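Local coordinates for protein fructosyl amine:oxygen oxidoreductase (Neosartorya fumigata, PDB 4WCT) that probably oxidises fructosyl amines (Amadori products) with molecular oxygen, using bound flavin-adenine dinucleotide, and so acts as a deglycating enzyme, at residues C38-R46 / A188-F199; F323-E333 / F444-I455. All blocks are in the same frame, centred on the assembly; numbering follows the deposited sequence. Where two conformers were deposited one is given.

Contact 1 (C38-R46 / A188-F199)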
loop_
_atom_site.group_PDB
_atom_site.type_symbol
_atom_site.label_atom_id
_atom_site.label_comp_id
_atom_site.label_asym_id
_atom_site.label_seq_id
_atom_site.Cartn_x
_atom_site.Cartn_y
_atom_site.Cartn_z
ATOM N N CYS A 38 1.005 -5.055 -11.850
ATOM C CA CYS A 38 1.982 -6.067 -12.218
ATOM C C CYS A 38 1.526 -7.429 -11.749
ATOM O O CYS A 38 1.736 -8.411 -12.459
ATOM C CB CYS A 38 3.381 -5.730 -11.694
ATOM S SG CYS A 38 4.172 -4.325 -12.505
ATOM N N SER A 39 0.913 -7.509 -10.565
ATOM C CA SER A 39 0.392 -8.786 -10.096
ATOM C C SER A 39 -0.672 -9.285 -11.059
ATOM O O SER A 39 -0.715 -10.473 -11.398
ATOM C CB SER A 39 -0.177 -8.676 -8.680
ATOM O OG SER A 39 -0.622 -9.930 -8.164
ATOM N N THR A 40 -1.588 -8.394 -11.445
ATOM C CA THR A 40 -2.661 -8.747 -12.372
ATOM C C THR A 40 -2.095 -9.220 -13.722
ATOM O O THR A 40 -2.484 -10.284 -14.222
ATOM C CB THR A 40 -3.595 -7.553 -12.578
ATOM O OG1 THR A 40 -4.218 -7.201 -11.335
ATOM C CG2 THR A 40 -4.658 -7.872 -13.611
ATOM N N ALA A 41 -1.074 -8.541 -14.226
ATOM C CA ALA A 41 -0.496 -8.905 -15.524
ATOM C C ALA A 41 0.079 -10.326 -15.430
ATOM O O ALA A 41 -0.109 -11.158 -16.326
ATOM C CB ALA A 41 0.587 -7.922 -15.901
ATOM N N LEU A 42 0.792 -10.590 -14.355
ATOM C CA LEU A 42 1.379 -11.913 -14.146
ATOM C C LEU A 42 0.330 -13.007 -14.070
ATOM O O LEU A 42 0.445 -14.037 -14.746
ATOM C CB LEU A 42 2.247 -11.921 -12.896
ATOM C CG LEU A 42 2.822 -13.279 -12.482
ATOM C CD1 LEU A 42 3.856 -13.711 -13.498
ATOM C CD2 LEU A 42 3.430 -13.039 -11.107
ATOM N N HIS A 43 -0.723 -12.789 -13.295
ATOM C CA HIS A 43 -1.770 -13.803 -13.150
ATOM C C HIS A 43 -2.540 -14.027 -14.450
ATOM O O HIS A 43 -2.815 -15.174 -14.798
ATOM C CB HIS A 43 -2.727 -13.429 -12.039
ATOM C CG HIS A 43 -2.210 -13.754 -10.687
ATOM N ND1 HIS A 43 -2.578 -14.899 -10.016
ATOM C CD2 HIS A 43 -1.392 -13.066 -9.849
ATOM C CE1 HIS A 43 -1.955 -14.937 -8.853
ATOM N NE2 HIS A 43 -1.223 -13.844 -8.729
ATOM N N LEU A 44 -2.771 -12.966 -15.223
ATOM C CA LEU A 44 -3.467 -13.130 -16.517
ATOM C C LEU A 44 -2.577 -13.930 -17.480
ATOM O O LEU A 44 -3.048 -14.888 -18.104
ATOM C CB LEU A 44 -3.794 -11.780 -17.137
ATOM C CG LEU A 44 -4.909 -10.990 -16.442
ATOM C CD1 LEU A 44 -5.030 -9.602 -17.032
ATOM C CD2 LEU A 44 -6.237 -11.741 -16.495
ATOM N N ALA A 45 -1.292 -13.618 -17.509
ATOM C CA ALA A 45 -0.356 -14.415 -18.322
ATOM C C ALA A 45 -0.323 -15.882 -17.928
ATOM O O ALA A 45 -0.368 -16.788 -18.793
ATOM C CB ALA A 45 1.032 -13.823 -18.295
ATOM N N ARG A 46 -0.282 -16.153 -16.638
ATOM C CA ARG A 46 -0.271 -17.536 -16.162
ATOM C C ARG A 46 -1.554 -18.266 -16.532
ATOM O O ARG A 46 -1.531 -19.484 -16.712
ATOM C CB ARG A 46 -0.065 -17.596 -14.650
ATOM C CG ARG A 46 1.354 -17.234 -14.243
ATOM C CD ARG A 46 1.507 -17.218 -12.732
ATOM N NE ARG A 46 2.894 -17.145 -12.318
ATOM C CZ ARG A 46 3.265 -16.928 -11.064
ATOM N NH1 ARG A 46 2.342 -16.745 -10.137
ATOM N NH2 ARG A 46 4.551 -16.893 -10.744
ATOM N N ALA A 188 7.777 -9.483 -10.575
ATOM C CA ALA A 188 6.502 -9.768 -11.221
ATOM C C ALA A 188 6.440 -9.215 -12.645
ATOM O O ALA A 188 5.994 -9.894 -13.578
ATOM C CB ALA A 188 5.375 -9.265 -10.357
ATOM N N PHE A 189 6.917 -7.987 -12.825
ATOM C CA PHE A 189 7.022 -7.333 -14.123
ATOM C C PHE A 189 7.889 -8.164 -15.069
ATOM O O PHE A 189 7.438 -8.495 -16.172
ATOM C CB PHE A 189 7.617 -5.934 -13.932
ATOM C CG PHE A 189 8.251 -5.352 -15.160
ATOM C CD1 PHE A 189 7.477 -4.825 -16.179
ATOM C CD2 PHE A 189 9.611 -5.227 -15.246
ATOM C CE1 PHE A 189 8.066 -4.220 -17.285
ATOM C CE2 PHE A 189 10.210 -4.591 -16.339
ATOM C CZ PHE A 189 9.439 -4.189 -17.400
ATOM N N ASN A 190 9.074 -8.575 -14.603
ATOM C CA ASN A 190 10.007 -9.341 -15.446
ATOM C C ASN A 190 9.362 -10.632 -15.910
ATOM O O ASN A 190 9.469 -11.024 -17.089
ATOM C CB ASN A 190 11.282 -9.668 -14.681
ATOM C CG ASN A 190 12.219 -8.477 -14.569
ATOM O OD1 ASN A 190 12.083 -7.505 -15.311
ATOM N ND2 ASN A 190 13.159 -8.535 -13.645
ATOM N N GLU A 191 8.654 -11.292 -15.005
ATOM C CA GLU A 191 8.059 -12.575 -15.344
ATOM C C GLU A 191 6.839 -12.417 -16.237
ATOM O O GLU A 191 6.671 -13.163 -17.220
ATOM C CB GLU A 191 7.734 -13.364 -14.077
ATOM C CG GLU A 191 7.091 -14.694 -14.356
ATOM C CD GLU A 191 8.036 -15.725 -14.936
ATOM O OE1 GLU A 191 9.202 -15.383 -15.261
ATOM O OE2 GLU A 191 7.598 -16.905 -14.984
ATOM N N ALA A 192 5.990 -11.409 -15.973
ATOM C CA ALA A 192 4.872 -11.153 -16.887
ATOM C C ALA A 192 5.391 -10.858 -18.294
ATOM O O ALA A 192 4.855 -11.356 -19.300
ATOM C CB ALA A 192 4.008 -9.994 -16.370
ATOM N N LYS A 193 6.466 -10.094 -18.395
ATOM C CA LYS A 193 6.999 -9.743 -19.711
ATOM C C LYS A 193 7.655 -10.951 -20.394
ATOM O O LYS A 193 7.591 -11.105 -21.622
ATOM C CB LYS A 193 7.988 -8.591 -19.578
ATOM C CG LYS A 193 8.804 -8.305 -20.827
ATOM C CD LYS A 193 9.480 -6.942 -20.718
ATOM C CE LYS A 193 10.015 -6.463 -22.056
ATOM N NZ LYS A 193 10.715 -5.176 -21.865
ATOM N N ARG A 194 8.274 -11.820 -19.602
ATOM C CA ARG A 194 8.839 -13.068 -20.148
ATOM C C ARG A 194 7.733 -13.952 -20.720
ATOM O O ARG A 194 7.926 -14.618 -21.756
ATOM C CB ARG A 194 9.624 -13.820 -19.065
ATOM C CG ARG A 194 10.378 -15.022 -19.582
ATOM C CD ARG A 194 11.101 -15.777 -18.461
ATOM N NE ARG A 194 10.187 -16.561 -17.664
ATOM C CZ ARG A 194 10.031 -17.875 -17.740
ATOM N NH1 ARG A 194 10.725 -18.578 -18.634
ATOM N NH2 ARG A 194 9.263 -18.493 -16.847
ATOM N N LEU A 195 6.568 -13.960 -20.063
ATOM C CA LEU A 195 5.447 -14.780 -20.461
ATOM C C LEU A 195 4.598 -14.158 -21.556
ATOM O O LEU A 195 3.574 -14.717 -21.941
ATOM C CB LEU A 195 4.579 -15.122 -19.258
ATOM C CG LEU A 195 5.254 -15.958 -18.194
ATOM C CD1 LEU A 195 4.323 -16.221 -17.023
ATOM C CD2 LEU A 195 5.719 -17.294 -18.762
ATOM N N GLY A 196 4.935 -12.927 -21.923
ATOM C CA GLY A 196 4.404 -12.310 -23.155
ATOM C C GLY A 196 3.510 -11.094 -23.012
ATOM O O GLY A 196 2.964 -10.577 -24.021
ATOM N N VAL A 197 3.363 -10.588 -21.786
ATOM C CA VAL A 197 2.577 -9.347 -21.594
ATOM C C VAL A 197 3.346 -8.198 -22.200
ATOM O O VAL A 197 4.561 -8.121 -22.078
ATOM C CB VAL A 197 2.324 -9.107 -20.081
ATOM C CG1 VAL A 197 1.643 -7.752 -19.853
ATOM C CG2 VAL A 197 1.519 -10.288 -19.548
ATOM N N ARG A 198 2.616 -7.262 -22.816
ATOM C CA ARG A 198 3.199 -6.088 -23.409
ATOM C C ARG A 198 3.024 -4.875 -22.480
ATOM O O ARG A 198 1.975 -4.697 -21.900
ATOM C CB ARG A 198 2.520 -5.793 -24.742
ATOM C CG ARG A 198 2.924 -4.453 -25.329
ATOM C CD ARG A 198 2.842 -4.420 -26.856
ATOM N NE ARG A 198 2.460 -3.096 -27.363
ATOM C CZ ARG A 198 1.199 -2.719 -27.584
ATOM N NH1 ARG A 198 0.190 -3.554 -27.310
ATOM N NH2 ARG A 198 0.944 -1.511 -28.077
ATOM N N PHE A 199 4.131 -4.226 -22.191
ATOM C CA PHE A 199 4.165 -3.059 -21.295
ATOM C C PHE A 199 4.505 -1.828 -22.112
ATOM O O PHE A 199 5.499 -1.808 -22.842
ATOM C CB PHE A 199 5.213 -3.272 -20.182
ATOM C CG PHE A 199 4.771 -4.222 -19.109
ATOM C CD1 PHE A 199 5.016 -5.582 -19.228
ATOM C CD2 PHE A 199 4.221 -3.757 -17.933
ATOM C CE1 PHE A 199 4.569 -6.462 -18.270
ATOM C CE2 PHE A 199 3.857 -4.627 -16.926
ATOM C CZ PHE A 199 4.059 -5.981 -17.081
HETATM O O HOH W 1 5.414 -17.855 -13.629
#

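Contact 2 (F323-E333 / F444-I455)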
loop_
_atom_site.group_PDB
_atom_site.type_symbol
_atom_site.label_atom_id
_atom_site.label_comp_id
_atom_site.label_asym_id
_atom_site.label_seq_id
_atom_site.Cartn_x
_atom_site.Cartn_y
_atom_site.Cartn_z
ATOM N N PHE A 323 0.533 14.528 -5.846
ATOM C CA PHE A 323 1.695 15.014 -6.552
ATOM C C PHE A 323 2.928 14.290 -6.010
ATOM O O PHE A 323 2.934 13.836 -4.859
ATOM C CB PHE A 323 1.863 16.519 -6.360
ATOM C CG PHE A 323 2.098 16.929 -4.938
ATOM C CD1 PHE A 323 1.049 17.169 -4.074
ATOM C CD2 PHE A 323 3.366 17.087 -4.467
ATOM C CE1 PHE A 323 1.285 17.625 -2.784
ATOM C CE2 PHE A 323 3.617 17.497 -3.175
ATOM C CZ PHE A 323 2.567 17.707 -2.304
ATOM N N ALA A 324 3.981 14.225 -6.810
ATOM C CA ALA A 324 5.194 13.488 -6.384
ATOM C C ALA A 324 6.206 14.419 -5.745
ATOM O O ALA A 324 6.347 15.589 -6.161
ATOM C CB ALA A 324 5.804 12.803 -7.602
ATOM N N LYS A 325 6.898 13.940 -4.700
ATOM C CA LYS A 325 7.986 14.702 -4.105
ATOM C C LYS A 325 8.917 13.792 -3.323
ATOM O O LYS A 325 8.449 12.991 -2.487
ATOM C CB LYS A 325 7.449 15.796 -3.176
ATOM C CG LYS A 325 8.460 16.870 -2.847
ATOM C CD LYS A 325 7.783 18.154 -2.408
ATOM C CE LYS A 325 8.791 19.184 -1.956
ATOM N NZ LYS A 325 9.326 20.002 -3.063
ATOM N N HIS A 326 10.217 13.912 -3.625
ATOM C CA HIS A 326 11.280 13.241 -2.899
ATOM C C HIS A 326 11.832 14.080 -1.746
ATOM O O HIS A 326 13.033 14.338 -1.658
ATOM C CB HIS A 326 12.383 12.826 -3.843
ATOM C CG HIS A 326 12.026 11.629 -4.659
ATOM N ND1 HIS A 326 12.977 10.900 -5.345
ATOM C CD2 HIS A 326 10.897 10.879 -4.674
ATOM C CE1 HIS A 326 12.406 9.815 -5.849
ATOM N NE2 HIS A 326 11.126 9.827 -5.521
ATOM N N GLN A 327 10.903 14.638 -0.989
ATOM C CA GLN A 327 11.169 15.217 0.339
ATOM C C GLN A 327 9.946 14.907 1.190
ATOM O O GLN A 327 8.930 14.466 0.667
ATOM C CB GLN A 327 11.332 16.756 0.255
ATOM C CG GLN A 327 12.440 17.304 -0.653
ATOM C CD GLN A 327 13.852 16.898 -0.296
ATOM O OE1 GLN A 327 14.141 16.403 0.794
ATOM N NE2 GLN A 327 14.776 17.151 -1.241
ATOM N N ILE A 328 10.013 15.192 2.493
ATOM C CA ILE A 328 8.847 15.110 3.361
ATOM C C ILE A 328 8.728 16.387 4.174
ATOM O O ILE A 328 9.717 17.151 4.276
ATOM C CB ILE A 328 8.873 13.884 4.326
ATOM C CG1 ILE A 328 10.072 13.950 5.277
ATOM C CG2 ILE A 328 8.802 12.585 3.503
ATOM C CD1 ILE A 328 10.150 12.776 6.237
ATOM N N PRO A 329 7.521 16.669 4.675
ATOM C CA PRO A 329 7.455 17.856 5.512
ATOM C C PRO A 329 8.399 17.768 6.705
ATOM O O PRO A 329 8.599 16.702 7.289
ATOM C CB PRO A 329 5.983 17.913 5.939
ATOM C CG PRO A 329 5.258 17.222 4.826
ATOM C CD PRO A 329 6.180 16.084 4.463
ATOM N N LEU A 330 8.933 18.911 7.102
ATOM C CA LEU A 330 9.822 18.963 8.264
ATOM C C LEU A 330 9.138 18.376 9.495
ATOM O O LEU A 330 9.815 17.827 10.384
ATOM C CB LEU A 330 10.267 20.394 8.513
ATOM C CG LEU A 330 11.222 20.966 7.450
ATOM C CD1 LEU A 330 11.437 22.448 7.686
ATOM C CD2 LEU A 330 12.549 20.231 7.436
ATOM N N GLU A 331 7.834 18.624 9.642
ATOM C CA GLU A 331 7.114 18.078 10.803
ATOM C C GLU A 331 7.080 16.529 10.783
ATOM O O GLU A 331 7.038 15.900 11.843
ATOM C CB GLU A 331 5.693 18.679 10.932
ATOM C CG GLU A 331 4.762 18.158 9.853
ATOM C CD GLU A 331 3.856 19.166 9.195
ATOM O OE1 GLU A 331 3.301 20.080 9.871
ATOM O OE2 GLU A 331 3.441 18.854 8.069
ATOM N N ALA A 332 7.194 15.938 9.598
ATOM C CA ALA A 332 7.181 14.476 9.489
ATOM C C ALA A 332 8.576 13.942 9.834
ATOM O O ALA A 332 8.698 12.963 10.588
ATOM C CB ALA A 332 6.767 14.025 8.104
ATOM N N GLU A 333 9.625 14.619 9.367
ATOM C CA GLU A 333 10.972 14.304 9.819
ATOM C C GLU A 333 11.082 14.351 11.344
ATOM O O GLU A 333 11.626 13.426 11.975
ATOM C CB GLU A 333 12.001 15.240 9.194
ATOM C CG GLU A 333 13.398 15.048 9.795
ATOM C CD GLU A 333 14.417 16.065 9.328
ATOM O OE1 GLU A 333 14.036 17.152 8.815
ATOM O OE2 GLU A 333 15.613 15.832 9.592
ATOM N N PHE A 444 -1.715 19.204 2.360
ATOM C CA PHE A 444 -0.476 19.723 1.770
ATOM C C PHE A 444 -0.595 21.178 1.318
ATOM O O PHE A 444 0.404 21.900 1.226
ATOM C CB PHE A 444 -0.033 18.851 0.582
ATOM C CG PHE A 444 0.640 17.553 0.984
ATOM C CD1 PHE A 444 1.723 17.547 1.832
ATOM C CD2 PHE A 444 0.227 16.351 0.445
ATOM C CE1 PHE A 444 2.391 16.377 2.111
ATOM C CE2 PHE A 444 0.883 15.178 0.725
ATOM C CZ PHE A 444 1.939 15.181 1.594
ATOM N N GLN A 445 -1.812 21.623 1.062
ATOM C CA GLN A 445 -2.026 23.022 0.672
ATOM C C GLN A 445 -1.710 23.963 1.832
ATOM O O GLN A 445 -1.578 25.163 1.609
ATOM C CB GLN A 445 -3.449 23.239 0.190
ATOM C CG GLN A 445 -3.755 22.541 -1.130
ATOM C CD GLN A 445 -3.032 23.163 -2.308
ATOM O OE1 GLN A 445 -3.119 24.379 -2.528
ATOM N NE2 GLN A 445 -2.196 22.373 -2.979
ATOM N N GLN A 446 -1.639 23.427 3.051
ATOM C CA GLN A 446 -1.263 24.216 4.230
ATOM C C GLN A 446 0.173 23.985 4.672
ATOM O O GLN A 446 0.596 24.498 5.709
ATOM C CB GLN A 446 -2.227 23.913 5.373
ATOM C CG GLN A 446 -3.657 24.313 5.053
ATOM C CD GLN A 446 -4.653 23.959 6.147
ATOM O OE1 GLN A 446 -4.575 22.899 6.768
ATOM N NE2 GLN A 446 -5.641 24.826 6.339
ATOM N N VAL A 447 0.959 23.307 3.835
ATOM C CA VAL A 447 2.379 23.083 4.117
ATOM C C VAL A 447 3.153 24.097 3.313
ATOM O O VAL A 447 3.047 24.143 2.111
ATOM C CB VAL A 447 2.841 21.630 3.795
ATOM C CG1 VAL A 447 4.317 21.451 4.094
ATOM C CG2 VAL A 447 2.035 20.621 4.608
ATOM N N GLY A 448 3.946 24.923 4.001
ATOM C CA GLY A 448 4.705 25.965 3.325
ATOM C C GLY A 448 5.705 25.403 2.338
ATOM O O GLY A 448 6.303 24.359 2.575
ATOM N N GLU A 449 6.054 26.196 1.338
ATOM C CA GLU A 449 7.077 25.803 0.389
ATOM C C GLU A 449 8.427 25.563 1.048
ATOM O O GLU A 449 9.203 24.735 0.580
ATOM C CB GLU A 449 7.224 26.861 -0.722
ATOM C CG GLU A 449 6.150 26.758 -1.792
ATOM C CD GLU A 449 5.893 28.072 -2.509
ATOM O OE1 GLU A 449 6.736 28.466 -3.345
ATOM O OE2 GLU A 449 4.833 28.693 -2.264
ATOM N N ASP A 450 8.704 26.266 2.144
ATOM C CA ASP A 450 9.981 26.168 2.809
ATOM C C ASP A 450 9.939 25.219 4.005
ATOM O O ASP A 450 10.884 25.139 4.782
ATOM C CB ASP A 450 10.453 27.548 3.282
ATOM C CG ASP A 450 9.493 28.188 4.251
ATOM O OD1 ASP A 450 8.405 27.628 4.515
ATOM O OD2 ASP A 450 9.744 29.348 4.603
ATOM N N GLN A 451 8.886 24.409 4.078
ATOM C CA GLN A 451 8.585 23.566 5.222
ATOM C C GLN A 451 8.896 22.087 4.914
ATOM O O GLN A 451 8.330 21.210 5.559
ATOM C CB GLN A 451 7.092 23.707 5.545
ATOM C CG GLN A 451 6.570 22.886 6.719
ATOM C CD GLN A 451 7.193 23.280 8.028
ATOM O OE1 GLN A 451 7.804 24.350 8.141
ATOM N NE2 GLN A 451 7.090 22.392 9.029
ATOM N N TRP A 452 9.759 21.826 3.937
ATOM C CA TRP A 452 10.093 20.451 3.532
ATOM C C TRP A 452 11.562 20.160 3.844
ATOM O O TRP A 452 12.391 21.076 3.932
ATOM C CB TRP A 452 9.834 20.281 2.037
ATOM C CG TRP A 452 8.426 20.375 1.661
ATOM C CD1 TRP A 452 7.696 21.517 1.475
ATOM C CD2 TRP A 452 7.541 19.287 1.395
ATOM N NE1 TRP A 452 6.431 21.206 1.063
ATOM C CE2 TRP A 452 6.303 19.843 1.003
ATOM C CE3 TRP A 452 7.699 17.899 1.323
ATOM C CZ2 TRP A 452 5.228 19.052 0.596
ATOM C CZ3 TRP A 452 6.645 17.135 0.919
ATOM C CH2 TRP A 452 5.421 17.698 0.559
ATOM N N THR A 453 11.910 18.874 3.951
ATOM C CA THR A 453 13.300 18.476 3.964
ATOM C C THR A 453 13.991 18.964 2.682
ATOM O O THR A 453 13.335 19.275 1.667
ATOM C CB THR A 453 13.461 16.942 4.125
ATOM O OG1 THR A 453 12.732 16.254 3.097
ATOM C CG2 THR A 453 12.929 16.484 5.490
ATOM N N LYS A 454 15.313 19.055 2.775
ATOM C CA LYS A 454 16.153 19.613 1.716
ATOM C C LYS A 454 17.304 18.663 1.438
ATOM O O LYS A 454 18.413 19.073 1.097
ATOM C CB LYS A 454 16.605 21.033 2.103
ATOM C CG LYS A 454 15.420 21.994 2.124
ATOM C CD LYS A 454 15.659 23.221 3.015
ATOM C CE LYS A 454 14.372 24.053 3.155
ATOM N NZ LYS A 454 13.502 23.618 4.305
ATOM N N ILE A 455 16.956 17.385 1.344
ATOM C CA ILE A 455 17.941 16.360 1.091
ATOM C C ILE A 455 18.463 16.526 -0.323
ATOM O O ILE A 455 17.693 16.626 -1.257
ATOM C CB ILE A 455 17.343 14.943 1.275
ATOM C CG1 ILE A 455 16.859 14.772 2.723
ATOM C CG2 ILE A 455 18.392 13.875 0.960
ATOM C CD1 ILE A 455 15.806 13.695 2.878
HETATM O O HOH W 2 8.876 23.088 -1.544
#

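Contact 1 (C38-R46 / A188-F199)
Ala41 and Leu42 of the first helix of a Rossmann-type FAD-binding fold meet Ala192 of a second helix, 181-194, which leads into the edge strand 198-201 of the same sheet. The two helical segments run in the same general direction, inclined at 33°, with their axes 8.5 Å apart at the closest, a spacing that small residues allow. The bump of Ala192 CB settles into the hollow between Ala41 and Leu42, 4.0 Å from Ala41 CB and 3.8 Å from the backbone Leu42 N. One turn earlier Ala188 CB faces the methylene of Cys38, whose sulfur slides on toward the CB of Phe189. Leu42 is the larger knob: with CG trans to the backbone N (chi1 175°), it sends CD1 obliquely across the aliphatic part of Glu191, 3.5 Å from Glu191 CG. At the far end the second helix stops in a Schellman motif, with Gly196 at positive phi; the chain turns sharply aside, and Val197 fills the groove beside Ala41 and Ala45. Its CG1 reaches Ala41, while CG2 lies 3.8 Å from Ala45 CB. Leu195 CB packs on Ala45 CB as well, roughly at right angles to the valine methyl, and beyond Val197 the Phe199 ring touches Ala41 through CZ, one face of it lying under Phe189 CD1. Toward solvent the contact turns polar. Arg46 forms a salt bridge with Asp105, Glu191 is gripped side-on by Arg194, and water 1 links the two sides, accepting from Arg46 NE at 2.9 Å and donating to Glu191 OE2 at 2.7 Å.

Contact 2 (F323-E333 / F444-I455)
Gln327 and Thr453 form the polar centre of this contact, where a mostly irregular segment leading into helix 330-343 meets the loop after strand 442-443. Gln327 OE1 accepts from two donors: Thr453 OG1, 2.7 Å away and on a lone pair, and the backbone Ile455 N, which arrives tilted from the carbonyl plane. The other end of the amide gives Gln327 NE2 to Ile455 O at 3.0 Å, almost exactly in the amide plane, fixing the group against a flip. The bend of Gln327 at chi2 (-61°) folds its amide back along the partner backbone. Thr453 OG1 also accepts from Ile328 N, linking side chain to main chain. Backbone bonds continue the seam around a single beta bridge, Pro329 with Trp452: Thr453 N reaches Ile328 O at 2.8 Å, and Leu330 N reaches Gln451 O. Outward lies the indole of Trp452, sandwiched between Lys325 and Pro329. Lys325 CD sits 3.6 Å from the centroid of the six-membered ring of Trp452, its ammonium making a cation-pi contact with the five-membered ring, while Pro329 CG packs on the opposite face. Phe323 turns its edge to the face of Phe444, the planes at 69°, and brings CZ near Trp452 CH2. Phe444 also stacks on Tyr305 of strand 295-310 and Pro329 rests on Thr258 of strand 253-263, seating the seam on the larger sheet. The chemistry implies a directional join: paired donors and acceptors align 444-455 on 323-333, and the buried amide and hydroxyl are satisfied by one another and by the main chain of Ile328 and Ile455.

Contact 1 and contact 2 follow in series along one chain, their centres 36 Å apart and their nearest atoms about 17 Å apart. The side chain of Cys38 in contact 1 is about 7 Å from the bound FAD and that of Ile328 in contact 2 about 9 Å, too far to touch. Contact 1 joins two helices beside the six-stranded sheet of the Rossmann-type domain, which in this family carries the FAD; contact 2 fastens a late segment, 444-455, beside strands 253-263 and 352-362 of the other sheet. The first is held by apolar fit and a water bridge, the second by six direct hydrogen bonds and aromatic packing.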